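PDB 1C7N: cystalysin from Treponema denticola, which belongs to the class I and II aminotransferase family and binds pyridoxal-5'-phosphate. Local coordinates for residues Leu17-Met22 / Glu32-Ser37; Asn302-Lys307 / Ala319-Gly324; Phe353-Tyr358 / Phe367-Leu372. One frame throughout, in Å; residues are numbered along the deposited sequence.

Contact 1: Leu17-Met22 / Glu32-Ser37; sequences LKWDLM and EVVPLS
Pro35 is wedged between Lys18, Trp19 and Met22, three side chains of the helix that starts the contact. Its CG sits over the five-membered ring of Trp19, 3.7 Å from the ring centroid and only 14° off the normal, a CH-pi contact. The neighbouring Pro35 CD lies over the same indole, toward the rim, 3.5 Å from Trp19 CE2. Met22 comes in across the proline: its SD is 3.6 Å from Pro35 CD and 3.8 Å from Val33 CG1. Lys18 lies obliquely across Pro35 with its aliphatic part, CG being 3.8 Å from Pro35 CG and 3.4 Å from Ser37 OG. A bend at its third torsion (chi3 63°) swings CE out of the extended line of the chain, and NZ beyond it forms salt bridges with Asp40 and Glu42, the latter also accepting from Trp19 NE1. No direct hydrogen bond crosses between 17-22 and 32-37. Waters bridge instead, one accepting from Lys18 NZ and donating to Pro35 O, the other joining Lys18 O and Ser37 OG. Val34 and Leu36 touch helix 376-393, so the contact fastens the N-terminal helix to the small domain, which in fold type I PLP enzymes commonly draws on both ends of the chain.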
ATOM      1  N   LEU A  17      12.463  10.449   3.519  1.00 13.23           N
ATOM      2  CA  LEU A  17      12.353  10.411   4.973  1.00 13.77           C
ATOM      3  C   LEU A  17      13.732  10.434   5.613  1.00 12.71           C
ATOM      4  O   LEU A  17      13.925  11.032   6.674  1.00 10.60           O
ATOM      5  CB  LEU A  17      11.593   9.163   5.444  1.00 15.59           C
ATOM      6  CG  LEU A  17      10.091   9.105   5.152  1.00 17.94           C
ATOM      7  CD1 LEU A  17       9.425  10.430   5.515  1.00 20.02           C
ATOM      8  CD2 LEU A  17       9.889   8.822   3.699  1.00 19.72           C
ATOM      9  N   LYS A  18      14.691   9.788   4.955  1.00 12.13           N
ATOM     10  CA  LYS A  18      16.057   9.726   5.463  1.00 12.58           C
ATOM     11  C   LYS A  18      16.718  11.097   5.497  1.00 12.49           C
ATOM     12  O   LYS A  18      17.349  11.462   6.486  1.00 11.51           O
ATOM     13  CB  LYS A  18      16.913   8.779   4.615  1.00 13.04           C
ATOM     14  CG  LYS A  18      18.359   8.677   5.110  1.00 14.28           C
ATOM     15  CD  LYS A  18      19.159   7.609   4.383  1.00 14.73           C
ATOM     16  CE  LYS A  18      19.300   7.900   2.907  1.00 16.00           C
ATOM     17  NZ  LYS A  18      20.029   6.795   2.213  1.00 12.20           N
ATOM     18  N   TRP A  19      16.588  11.849   4.410  1.00 12.25           N
ATOM     19  CA  TRP A  19      17.185  13.179   4.348  1.00 13.35           C
ATOM     20  C   TRP A  19      16.431  14.190   5.214  1.00 12.22           C
ATOM     21  O   TRP A  19      17.042  15.029   5.862  1.00 12.50           O
ATOM     22  CB  TRP A  19      17.257  13.668   2.895  1.00 13.68           C
ATOM     23  CG  TRP A  19      18.388  13.056   2.109  1.00 14.98           C
ATOM     24  CD1 TRP A  19      18.564  11.732   1.814  1.00 14.87           C
ATOM     25  CD2 TRP A  19      19.507  13.744   1.528  1.00 14.46           C
ATOM     26  NE1 TRP A  19      19.716  11.557   1.088  1.00 15.33           N
ATOM     27  CE2 TRP A  19      20.315  12.775   0.897  1.00 14.20           C
ATOM     28  CE3 TRP A  19      19.902  15.087   1.480  1.00 14.64           C
ATOM     29  CZ2 TRP A  19      21.499  13.104   0.222  1.00 14.96           C
ATOM     30  CZ3 TRP A  19      21.081  15.417   0.807  1.00 15.78           C
ATOM     31  CH2 TRP A  19      21.865  14.426   0.189  1.00 14.37           C
ATOM     32  N   ASP A  20      15.104  14.123   5.228  1.00 13.67           N
ATOM     33  CA  ASP A  20      14.341  15.060   6.049  1.00 13.00           C
ATOM     34  C   ASP A  20      14.674  14.812   7.522  1.00 14.35           C
ATOM     35  O   ASP A  20      14.692  15.743   8.329  1.00 13.87           O
ATOM     36  CB  ASP A  20      12.836  14.900   5.811  1.00 13.70           C
ATOM     37  CG  ASP A  20      12.424  15.274   4.390  1.00 13.59           C
ATOM     38  OD1 ASP A  20      13.213  15.944   3.688  1.00 11.27           O
ATOM     39  OD2 ASP A  20      11.302  14.905   3.981  1.00 15.48           O
ATOM     40  N   LEU A  21      14.949  13.557   7.863  1.00 14.11           N
ATOM     41  CA  LEU A  21      15.289  13.203   9.235  1.00 16.17           C
ATOM     42  C   LEU A  21      16.602  13.856   9.638  1.00 16.23           C
ATOM     43  O   LEU A  21      16.747  14.340  10.761  1.00 17.45           O
ATOM     44  CB  LEU A  21      15.404  11.680   9.390  1.00 15.95           C
ATOM     45  CG  LEU A  21      15.896  11.187  10.759  1.00 17.49           C
ATOM     46  CD1 LEU A  21      14.995  11.740  11.850  1.00 17.87           C
ATOM     47  CD2 LEU A  21      15.912   9.659  10.799  1.00 17.30           C
ATOM     48  N   MET A  22      17.558  13.865   8.715  1.00 16.94           N
ATOM     49  CA  MET A  22      18.863  14.459   8.967  1.00 17.45           C
ATOM     50  C   MET A  22      18.724  15.949   9.253  1.00 18.68           C
ATOM     51  O   MET A  22      19.241  16.448  10.254  1.00 18.03           O
ATOM     52  CB  MET A  22      19.784  14.241   7.761  1.00 16.95           C
ATOM     53  CG  MET A  22      21.076  15.043   7.790  1.00 17.05           C
ATOM     54  SD  MET A  22      22.107  14.728   6.339  1.00 14.68           S
ATOM     55  CE  MET A  22      21.123  15.439   5.044  1.00 15.21           C
ATOM     56  N   GLU A  32      27.026  19.694   1.837  1.00 20.92           N
ATOM     57  CA  GLU A  32      27.810  18.608   1.261  1.00 19.37           C
ATOM     58  C   GLU A  32      27.578  17.271   1.967  1.00 18.17           C
ATOM     59  O   GLU A  32      28.015  16.219   1.491  1.00 17.30           O
ATOM     60  CB  GLU A  32      29.302  18.951   1.324  1.00 21.03           C
ATOM     61  CG  GLU A  32      29.964  18.663   2.683  1.00 21.52           C
ATOM     62  CD  GLU A  32      29.633  19.685   3.765  1.00 23.20           C
ATOM     63  OE1 GLU A  32      28.647  20.437   3.616  1.00 22.57           O
ATOM     64  OE2 GLU A  32      30.365  19.722   4.780  1.00 23.54           O
ATOM     65  N   VAL A  33      26.884  17.316   3.101  1.00 16.59           N
ATOM     66  CA  VAL A  33      26.618  16.117   3.887  1.00 15.25           C
ATOM     67  C   VAL A  33      25.558  15.184   3.308  1.00 14.61           C
ATOM     68  O   VAL A  33      24.532  15.629   2.796  1.00 14.31           O
ATOM     69  CB  VAL A  33      26.210  16.496   5.331  1.00 15.61           C
ATOM     70  CG1 VAL A  33      25.898  15.235   6.146  1.00 14.95           C
ATOM     71  CG2 VAL A  33      27.335  17.284   5.986  1.00 15.00           C
ATOM     72  N   VAL A  34      25.828  13.885   3.397  1.00 13.90           N
ATOM     73  CA  VAL A  34      24.914  12.843   2.929  1.00 11.78           C
ATOM     74  C   VAL A  34      24.680  11.892   4.106  1.00 11.35           C
ATOM     75  O   VAL A  34      25.636  11.380   4.696  1.00 12.25           O
ATOM     76  CB  VAL A  34      25.518  12.017   1.766  1.00 11.52           C
ATOM     77  CG1 VAL A  34      24.637  10.814   1.476  1.00  8.64           C
ATOM     78  CG2 VAL A  34      25.668  12.878   0.518  1.00 10.45           C
ATOM     79  N   PRO A  35      23.409  11.638   4.459  1.00 10.00           N
ATOM     80  CA  PRO A  35      23.106  10.738   5.575  1.00  9.05           C
ATOM     81  C   PRO A  35      23.427   9.277   5.238  1.00  9.86           C
ATOM     82  O   PRO A  35      23.237   8.841   4.100  1.00  7.83           O
ATOM     83  CB  PRO A  35      21.618  10.985   5.811  1.00 10.41           C
ATOM     84  CG  PRO A  35      21.104  11.259   4.420  1.00 10.79           C
ATOM     85  CD  PRO A  35      22.174  12.161   3.840  1.00 11.01           C
ATOM     86  N   LEU A  36      23.931   8.529   6.219  1.00  8.96           N
ATOM     87  CA  LEU A  36      24.279   7.119   6.016  1.00  9.70           C
ATOM     88  C   LEU A  36      23.501   6.299   7.039  1.00  9.93           C
ATOM     89  O   LEU A  36      24.024   5.355   7.639  1.00 11.16           O
ATOM     90  CB  LEU A  36      25.788   6.915   6.209  1.00  9.53           C
ATOM     91  CG  LEU A  36      26.716   7.821   5.384  1.00 11.56           C
ATOM     92  CD1 LEU A  36      28.174   7.599   5.800  1.00 11.83           C
ATOM     93  CD2 LEU A  36      26.528   7.537   3.891  1.00 11.44           C
ATOM     94  N   SER A  37      22.234   6.663   7.207  1.00  9.23           N
ATOM     95  CA  SER A  37      21.349   6.038   8.181  1.00 10.94           C
ATOM     96  C   SER A  37      20.335   5.026   7.631  1.00 10.17           C
ATOM     97  O   SER A  37      20.641   3.846   7.471  1.00 10.70           O
ATOM     98  CB  SER A  37      20.597   7.143   8.925  1.00 10.75           C
ATOM     99  OG  SER A  37      19.946   7.990   7.982  1.00 11.89           O
TER
HETATM  100  O   HOH W   1      22.519   6.450   3.339  1.00 10.50           O
HETATM  101  O   HOH W   2      19.049  10.639   8.405  1.00 13.81           O

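Contact 2: Asn302-Lys307 / Ala319-Gly324; sequences NQRIVK and APLIEG
The helix of Asn302-Lys307 is flanked by an irregular piece of chain that comes nearest at Lys307 and Ala319, with CA atoms 4.7 Å apart, and is farther off at Gln303 and Leu321, with CA atoms 6.0 Å apart. The polar link is made by Gln303: its OE1 accepts from Ile322 N at 2.8 Å, in the carbonyl plane and nearly straight, with 164° at the hydrogen. Its CG stands between the backbone N and the carbonyl carbon (chi1 64°), and the extended chain beyond carries the amide over to the loop. NE2 of the same amide donates to Asp300 and to a water that in turn donates to Ile322 O, so both ends of the amide are engaged and its rotation is defined. Leu321 lies across Gln303 and Lys307. Its CD2 sits among carbons of Gln303, Arg304 and Lys307, 3.6 Å from Lys307 CD, while its CD1 lies over the Arg304 guanidinium, toward the rim, 3.4 Å from NH1. Deeper in, Val306 CG1 meets Ala319 CB at 3.6 Å, beside Gln328 and Ile330 of strand 327-331. The basic side chains lend carbon and a flat face to Leu321 while their charges go to acids of their own helix, Arg304 to Asp300 and Lys307 to Glu311. Between the two segments, one direct hydrogen bond and two bridging waters, one weakly bound at Ala319 N, are set among carbon contacts.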
ATOM      1  N   ASN A 302      33.277  -0.501  -0.298  1.00  9.90           N
ATOM      2  CA  ASN A 302      33.008   0.419   0.803  1.00 10.03           C
ATOM      3  C   ASN A 302      33.204  -0.142   2.214  1.00 10.68           C
ATOM      4  O   ASN A 302      33.719   0.561   3.084  1.00 10.99           O
ATOM      5  CB  ASN A 302      31.605   1.012   0.656  1.00  9.32           C
ATOM      6  CG  ASN A 302      31.509   1.985  -0.509  1.00  9.52           C
ATOM      7  OD1 ASN A 302      32.525   2.395  -1.074  1.00 10.83           O
ATOM      8  ND2 ASN A 302      30.293   2.374  -0.860  1.00 10.48           N
ATOM      9  N   GLN A 303      32.808  -1.390   2.457  1.00 11.03           N
ATOM     10  CA  GLN A 303      32.998  -1.958   3.790  1.00 11.69           C
ATOM     11  C   GLN A 303      34.502  -2.077   4.063  1.00 11.74           C
ATOM     12  O   GLN A 303      34.946  -1.986   5.207  1.00 10.41           O
ATOM     13  CB  GLN A 303      32.335  -3.341   3.913  1.00 10.49           C
ATOM     14  CG  GLN A 303      32.933  -4.396   2.994  1.00 10.09           C
ATOM     15  CD  GLN A 303      32.511  -5.807   3.354  1.00 10.33           C
ATOM     16  OE1 GLN A 303      31.940  -6.055   4.424  1.00  9.47           O
ATOM     17  NE2 GLN A 303      32.807  -6.751   2.466  1.00  9.52           N
ATOM     18  N   ARG A 304      35.286  -2.283   3.008  1.00 11.77           N
ATOM     19  CA  ARG A 304      36.732  -2.393   3.176  1.00 11.50           C
ATOM     20  C   ARG A 304      37.321  -0.997   3.395  1.00 11.95           C
ATOM     21  O   ARG A 304      38.280  -0.831   4.146  1.00 11.67           O
ATOM     22  CB  ARG A 304      37.350  -3.101   1.959  1.00 12.73           C
ATOM     23  CG  ARG A 304      36.947  -4.580   1.889  1.00 12.76           C
ATOM     24  CD  ARG A 304      37.288  -5.247   0.562  1.00 12.58           C
ATOM     25  NE  ARG A 304      36.812  -6.634   0.514  1.00 13.55           N
ATOM     26  CZ  ARG A 304      37.342  -7.642   1.209  1.00 12.58           C
ATOM     27  NH1 ARG A 304      38.380  -7.431   2.012  1.00 13.13           N
ATOM     28  NH2 ARG A 304      36.832  -8.863   1.106  1.00 11.51           N
ATOM     29  N   ILE A 305      36.725   0.014   2.773  1.00 11.56           N
ATOM     30  CA  ILE A 305      37.196   1.388   2.958  1.00 11.70           C
ATOM     31  C   ILE A 305      37.007   1.779   4.430  1.00 11.58           C
ATOM     32  O   ILE A 305      37.894   2.378   5.047  1.00 12.26           O
ATOM     33  CB  ILE A 305      36.406   2.382   2.063  1.00 12.27           C
ATOM     34  CG1 ILE A 305      36.763   2.148   0.592  1.00 13.80           C
ATOM     35  CG2 ILE A 305      36.720   3.834   2.465  1.00 11.35           C
ATOM     36  CD1 ILE A 305      36.025   3.064  -0.370  1.00 15.97           C
ATOM     37  N   VAL A 306      35.853   1.420   4.986  1.00 11.38           N
ATOM     38  CA  VAL A 306      35.531   1.729   6.377  1.00 11.64           C
ATOM     39  C   VAL A 306      36.486   0.983   7.313  1.00 11.74           C
ATOM     40  O   VAL A 306      37.103   1.582   8.191  1.00 11.12           O
ATOM     41  CB  VAL A 306      34.063   1.332   6.711  1.00 12.03           C
ATOM     42  CG1 VAL A 306      33.751   1.615   8.174  1.00 11.93           C
ATOM     43  CG2 VAL A 306      33.097   2.111   5.814  1.00 11.70           C
ATOM     44  N   LYS A 307      36.598  -0.325   7.120  1.00 11.52           N
ATOM     45  CA  LYS A 307      37.480  -1.148   7.937  1.00 14.18           C
ATOM     46  C   LYS A 307      38.890  -0.569   7.930  1.00 14.21           C
ATOM     47  O   LYS A 307      39.506  -0.387   8.985  1.00 15.60           O
ATOM     48  CB  LYS A 307      37.491  -2.582   7.397  1.00 15.26           C
ATOM     49  CG  LYS A 307      38.467  -3.532   8.085  1.00 16.41           C
ATOM     50  CD  LYS A 307      38.294  -4.943   7.538  1.00 18.59           C
ATOM     51  CE  LYS A 307      39.483  -5.839   7.853  1.00 20.89           C
ATOM     52  NZ  LYS A 307      39.758  -5.937   9.309  1.00 23.32           N
ATOM     53  N   ALA A 319      35.592  -1.959  12.605  1.00 13.90           N
ATOM     54  CA  ALA A 319      34.583  -2.048  11.555  1.00 14.11           C
ATOM     55  C   ALA A 319      34.859  -3.327  10.762  1.00 14.18           C
ATOM     56  O   ALA A 319      35.469  -3.290   9.696  1.00 14.09           O
ATOM     57  CB  ALA A 319      34.657  -0.828  10.632  1.00 13.27           C
ATOM     58  N   PRO A 320      34.427  -4.481  11.294  1.00 14.62           N
ATOM     59  CA  PRO A 320      34.626  -5.779  10.639  1.00 14.36           C
ATOM     60  C   PRO A 320      33.814  -5.900   9.353  1.00 13.99           C
ATOM     61  O   PRO A 320      32.755  -5.283   9.215  1.00 12.95           O
ATOM     62  CB  PRO A 320      34.147  -6.778  11.694  1.00 15.86           C
ATOM     63  CG  PRO A 320      34.273  -6.025  12.992  1.00 18.24           C
ATOM     64  CD  PRO A 320      33.819  -4.652  12.623  1.00 15.43           C
ATOM     65  N   LEU A 321      34.301  -6.703   8.415  1.00 13.04           N
ATOM     66  CA  LEU A 321      33.570  -6.905   7.172  1.00 13.40           C
ATOM     67  C   LEU A 321      32.282  -7.640   7.519  1.00 13.18           C
ATOM     68  O   LEU A 321      32.218  -8.353   8.518  1.00 13.63           O
ATOM     69  CB  LEU A 321      34.397  -7.744   6.189  1.00 13.22           C
ATOM     70  CG  LEU A 321      35.766  -7.183   5.792  1.00 13.55           C
ATOM     71  CD1 LEU A 321      36.351  -8.043   4.679  1.00 15.06           C
ATOM     72  CD2 LEU A 321      35.633  -5.734   5.325  1.00 13.91           C
ATOM     73  N   ILE A 322      31.249  -7.460   6.705  1.00 12.97           N
ATOM     74  CA  ILE A 322      29.974  -8.125   6.941  1.00 12.62           C
ATOM     75  C   ILE A 322      29.788  -9.241   5.918  1.00 12.54           C
ATOM     76  O   ILE A 322      30.496  -9.295   4.915  1.00 12.19           O
ATOM     77  CB  ILE A 322      28.811  -7.133   6.822  1.00 13.05           C
ATOM     78  CG1 ILE A 322      28.875  -6.430   5.463  1.00 11.45           C
ATOM     79  CG2 ILE A 322      28.873  -6.118   7.971  1.00 13.12           C
ATOM     80  CD1 ILE A 322      27.772  -5.421   5.245  1.00 11.28           C
ATOM     81  N   GLU A 323      28.833 -10.127   6.171  1.00 13.27           N
ATOM     82  CA  GLU A 323      28.572 -11.241   5.267  1.00 14.01           C
ATOM     83  C   GLU A 323      27.422 -10.928   4.303  1.00 13.63           C
ATOM     84  O   GLU A 323      27.399 -11.415   3.167  1.00 14.11           O
ATOM     85  CB  GLU A 323      28.244 -12.497   6.081  1.00 14.17           C
ATOM     86  CG  GLU A 323      29.174 -12.715   7.274  1.00 16.15           C
ATOM     87  CD  GLU A 323      28.906 -14.017   8.015  1.00 17.45           C
ATOM     88  OE1 GLU A 323      27.728 -14.427   8.108  1.00 17.01           O
ATOM     89  OE2 GLU A 323      29.876 -14.623   8.518  1.00 18.19           O
ATOM     90  N   GLY A 324      26.481 -10.107   4.761  1.00 13.66           N
ATOM     91  CA  GLY A 324      25.328  -9.740   3.953  1.00 14.35           C
ATOM     92  C   GLY A 324      24.772  -8.375   4.312  1.00 13.51           C
ATOM     93  O   GLY A 324      25.163  -7.793   5.321  1.00 14.14           O
TER
HETATM   94  O   HOH W   3      32.953  -9.609   3.548  1.00  5.82           O
HETATM   95  O   HOH W   4      38.681  -1.545  11.450  1.00 12.78           O

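Contact 3: Phe353-Tyr358 / Phe367-Leu372; sequences FFDEGY and FERINL
The carbonyl oxygen Phe367 O is gripped from several sides. Gly357 N donates to it at 2.9 Å, from above the carbonyl plane and along a strongly bent path, Gly357 CA adds a CA-H...O contact at 3.1 Å, and a water with more acceptors in reach than protons also donates to it. Farther along, Asp355 and Arg369 form an antiparallel hydrogen-bonded pair: Asp355 N donates to Arg369 O at 3.0 Å, and Arg369 N returns the bond to Asp355 O at 3.1 Å. Their side chains run side by side. Arg369 CG is anti to its backbone N (chi1 -168°) and the chain bends at chi3; the guanidinium lies almost parallel to the carboxylate, planes 6° apart, with Asp355 OD2 above its face and 3.1 Å from Arg369 NH2. No N-H points at that oxygen, so the salt bridge is one of charge alone. NH2 binds Ser37 O instead, and NH1 binds Asn175 of the PLP pocket. On the sheet's other side Glu356 and Glu368 bring their carboxylates together, planes 85° apart. Glu356 OE2 lies 2.5 Å from Glu368 OE1, a separation that might reflect a proton held by one acid. The Phe354 ring crosses Glu368 at about a right angle, CD2 against its CB and CG, while the edge at CE1 is 3.6 Å from Ile370 CG1. This is a beta hairpin of the small domain: 355-356 is the edge strand and 367-371 the central strand of a three-stranded antiparallel sheet, with 327-331 beyond, and the Arg369 side chain lies about 5 Å from pyridoxal-5'-phosphate.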
ATOM      1  N   PHE A 353      25.578  10.842   9.906  1.00 14.59           N
ATOM      2  CA  PHE A 353      24.317  10.300  10.382  1.00 14.27           C
ATOM      3  C   PHE A 353      24.162   8.807  10.191  1.00 13.33           C
ATOM      4  O   PHE A 353      23.780   8.336   9.124  1.00 13.99           O
ATOM      5  CB  PHE A 353      23.163  11.053   9.719  1.00 12.63           C
ATOM      6  CG  PHE A 353      23.185  12.522   9.999  1.00 12.18           C
ATOM      7  CD1 PHE A 353      24.099  13.350   9.357  1.00 12.03           C
ATOM      8  CD2 PHE A 353      22.335  13.072  10.953  1.00 12.24           C
ATOM      9  CE1 PHE A 353      24.172  14.708   9.665  1.00 13.28           C
ATOM     10  CE2 PHE A 353      22.399  14.419  11.269  1.00 11.73           C
ATOM     11  CZ  PHE A 353      23.316  15.242  10.627  1.00 12.74           C
ATOM     12  N   PHE A 354      24.485   8.070  11.244  1.00 13.41           N
ATOM     13  CA  PHE A 354      24.388   6.618  11.237  1.00 13.23           C
ATOM     14  C   PHE A 354      23.018   6.259  11.774  1.00 12.69           C
ATOM     15  O   PHE A 354      22.189   7.124  12.057  1.00 12.09           O
ATOM     16  CB  PHE A 354      25.408   5.988  12.197  1.00 14.78           C
ATOM     17  CG  PHE A 354      26.853   6.234  11.843  1.00 16.75           C
ATOM     18  CD1 PHE A 354      27.344   5.929  10.580  1.00 16.63           C
ATOM     19  CD2 PHE A 354      27.746   6.677  12.822  1.00 18.18           C
ATOM     20  CE1 PHE A 354      28.705   6.052  10.291  1.00 18.44           C
ATOM     21  CE2 PHE A 354      29.111   6.802  12.545  1.00 17.49           C
ATOM     22  CZ  PHE A 354      29.591   6.488  11.279  1.00 18.42           C
ATOM     23  N   ASP A 355      22.774   4.965  11.886  1.00 13.28           N
ATOM     24  CA  ASP A 355      21.559   4.507  12.513  1.00 12.57           C
ATOM     25  C   ASP A 355      22.200   4.083  13.829  1.00 12.64           C
ATOM     26  O   ASP A 355      22.883   3.058  13.897  1.00 12.74           O
ATOM     27  CB  ASP A 355      20.948   3.336  11.754  1.00 13.34           C
ATOM     28  CG  ASP A 355      19.604   3.696  11.139  1.00 13.77           C
ATOM     29  OD1 ASP A 355      19.472   4.840  10.653  1.00 13.35           O
ATOM     30  OD2 ASP A 355      18.685   2.848  11.139  1.00 13.53           O
ATOM     31  N   GLU A 356      22.038   4.914  14.856  1.00 13.17           N
ATOM     32  CA  GLU A 356      22.646   4.652  16.156  1.00 13.15           C
ATOM     33  C   GLU A 356      22.373   3.234  16.624  1.00 13.25           C
ATOM     34  O   GLU A 356      21.233   2.774  16.627  1.00 12.67           O
ATOM     35  CB  GLU A 356      22.162   5.676  17.189  1.00 14.74           C
ATOM     36  CG  GLU A 356      22.451   7.126  16.788  1.00 16.34           C
ATOM     37  CD  GLU A 356      23.936   7.470  16.768  1.00 17.44           C
ATOM     38  OE1 GLU A 356      24.348   8.275  15.910  1.00 19.01           O
ATOM     39  OE2 GLU A 356      24.694   6.953  17.611  1.00 18.42           O
ATOM     40  N   GLY A 357      23.442   2.547  17.020  1.00 12.83           N
ATOM     41  CA  GLY A 357      23.335   1.167  17.454  1.00 11.86           C
ATOM     42  C   GLY A 357      22.265   0.836  18.469  1.00 12.29           C
ATOM     43  O   GLY A 357      21.606  -0.198  18.353  1.00 11.54           O
ATOM     44  N   TYR A 358      22.068   1.710  19.452  1.00 11.76           N
ATOM     45  CA  TYR A 358      21.092   1.446  20.507  1.00 12.56           C
ATOM     46  C   TYR A 358      19.640   1.285  20.067  1.00 12.33           C
ATOM     47  O   TYR A 358      18.844   0.668  20.780  1.00 12.96           O
ATOM     48  CB  TYR A 358      21.187   2.527  21.598  1.00 12.90           C
ATOM     49  CG  TYR A 358      20.535   3.854  21.269  1.00 12.66           C
ATOM     50  CD1 TYR A 358      19.214   4.109  21.634  1.00 14.52           C
ATOM     51  CD2 TYR A 358      21.241   4.861  20.612  1.00 12.26           C
ATOM     52  CE1 TYR A 358      18.612   5.335  21.359  1.00 15.41           C
ATOM     53  CE2 TYR A 358      20.650   6.092  20.327  1.00 13.22           C
ATOM     54  CZ  TYR A 358      19.334   6.322  20.707  1.00 13.18           C
ATOM     55  OH  TYR A 358      18.741   7.538  20.462  1.00 13.86           O
ATOM     56  N   PHE A 367      27.526   0.711  19.503  1.00 11.16           N
ATOM     57  CA  PHE A 367      27.747   0.442  18.080  1.00 12.32           C
ATOM     58  C   PHE A 367      27.072   1.487  17.194  1.00 12.06           C
ATOM     59  O   PHE A 367      26.238   2.269  17.654  1.00 10.90           O
ATOM     60  CB  PHE A 367      27.204  -0.943  17.684  1.00 11.82           C
ATOM     61  CG  PHE A 367      27.927  -2.103  18.317  1.00 13.03           C
ATOM     62  CD1 PHE A 367      27.644  -2.496  19.622  1.00 13.40           C
ATOM     63  CD2 PHE A 367      28.880  -2.820  17.591  1.00 12.99           C
ATOM     64  CE1 PHE A 367      28.299  -3.591  20.197  1.00 13.28           C
ATOM     65  CE2 PHE A 367      29.539  -3.908  18.150  1.00 13.18           C
ATOM     66  CZ  PHE A 367      29.248  -4.297  19.459  1.00 14.45           C
ATOM     67  N   GLU A 368      27.445   1.477  15.915  1.00 12.12           N
ATOM     68  CA  GLU A 368      26.889   2.380  14.918  1.00 11.13           C
ATOM     69  C   GLU A 368      26.685   1.596  13.629  1.00 10.77           C
ATOM     70  O   GLU A 368      27.565   0.843  13.212  1.00 11.56           O
ATOM     71  CB  GLU A 368      27.847   3.542  14.637  1.00 11.91           C
ATOM     72  CG  GLU A 368      28.074   4.484  15.805  1.00 14.53           C
ATOM     73  CD  GLU A 368      26.860   5.331  16.138  1.00 15.38           C
ATOM     74  OE1 GLU A 368      26.958   6.135  17.090  1.00 16.63           O
ATOM     75  OE2 GLU A 368      25.815   5.200  15.456  1.00 12.83           O
ATOM     76  N   ARG A 369      25.529   1.766  12.996  1.00 10.30           N
ATOM     77  CA  ARG A 369      25.253   1.071  11.742  1.00  9.73           C
ATOM     78  C   ARG A 369      25.416   2.070  10.604  1.00 10.52           C
ATOM     79  O   ARG A 369      24.724   3.087  10.566  1.00 11.25           O
ATOM     80  CB  ARG A 369      23.823   0.518  11.730  1.00 10.69           C
ATOM     81  CG  ARG A 369      23.548  -0.471  10.597  1.00  9.70           C
ATOM     82  CD  ARG A 369      22.059  -0.743  10.426  1.00  8.60           C
ATOM     83  NE  ARG A 369      21.399   0.330   9.691  1.00  9.76           N
ATOM     84  CZ  ARG A 369      20.124   0.303   9.303  1.00  8.85           C
ATOM     85  NH1 ARG A 369      19.353  -0.746   9.581  1.00  7.29           N
ATOM     86  NH2 ARG A 369      19.623   1.325   8.624  1.00  9.71           N
ATOM     87  N   ILE A 370      26.325   1.778   9.677  1.00 10.63           N
ATOM     88  CA  ILE A 370      26.573   2.668   8.550  1.00  9.26           C
ATOM     89  C   ILE A 370      26.000   2.101   7.253  1.00  9.00           C
ATOM     90  O   ILE A 370      26.175   0.918   6.952  1.00  8.56           O
ATOM     91  CB  ILE A 370      28.097   2.929   8.378  1.00  9.42           C
ATOM     92  CG1 ILE A 370      28.316   4.063   7.371  1.00  7.86           C
ATOM     93  CG2 ILE A 370      28.811   1.654   7.931  1.00  9.52           C
ATOM     94  CD1 ILE A 370      29.770   4.369   7.096  1.00 10.76           C
ATOM     95  N   ASN A 371      25.295   2.940   6.497  1.00  9.59           N
ATOM     96  CA  ASN A 371      24.705   2.523   5.224  1.00  9.03           C
ATOM     97  C   ASN A 371      25.785   2.635   4.136  1.00  9.03           C
ATOM     98  O   ASN A 371      26.149   3.738   3.723  1.00  8.48           O
ATOM     99  CB  ASN A 371      23.517   3.432   4.878  1.00  9.66           C
ATOM    100  CG  ASN A 371      22.845   3.044   3.583  1.00 10.69           C
ATOM    101  OD1 ASN A 371      23.483   2.496   2.687  1.00 11.40           O
ATOM    102  ND2 ASN A 371      21.552   3.338   3.472  1.00 10.58           N
ATOM    103  N   LEU A 372      26.294   1.491   3.682  1.00  9.48           N
ATOM    104  CA  LEU A 372      27.350   1.451   2.667  1.00  9.31           C
ATOM    105  C   LEU A 372      26.880   1.689   1.235  1.00  9.85           C
ATOM    106  O   LEU A 372      27.706   1.788   0.327  1.00 10.75           O
ATOM    107  CB  LEU A 372      28.079   0.105   2.717  1.00  8.52           C
ATOM    108  CG  LEU A 372      28.762  -0.272   4.039  1.00  8.74           C
ATOM    109  CD1 LEU A 372      29.416  -1.631   3.879  1.00  9.75           C
ATOM    110  CD2 LEU A 372      29.792   0.778   4.429  1.00  8.69           C
TER
HETATM  111  O   HOH W   5      24.947   3.202  20.277  1.00 12.15           O

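How the contacts relate
From the N terminus the contacts follow in series, none nested or crossed. Contact 1 closes a nine-residue connection that includes the end of helix 17-25, contact 2 brings the chain back along helix 289-313 just before strand 327-331, and contact 3 closes a hairpin with eight residues between its segments. Contact 3 sits between the other two, since contacts 1 and 2 stay about 7 Å apart at their nearest atoms while each touches it. On one side Leu36 N probably bonds to Phe353 O, 2.9 Å away; on the other, Asn302 ND2 probably reaches Leu372 O, and Val306 packs on Leu372. The N-terminal helix, the small sheet and the long helix 289-313 are thereby tied together.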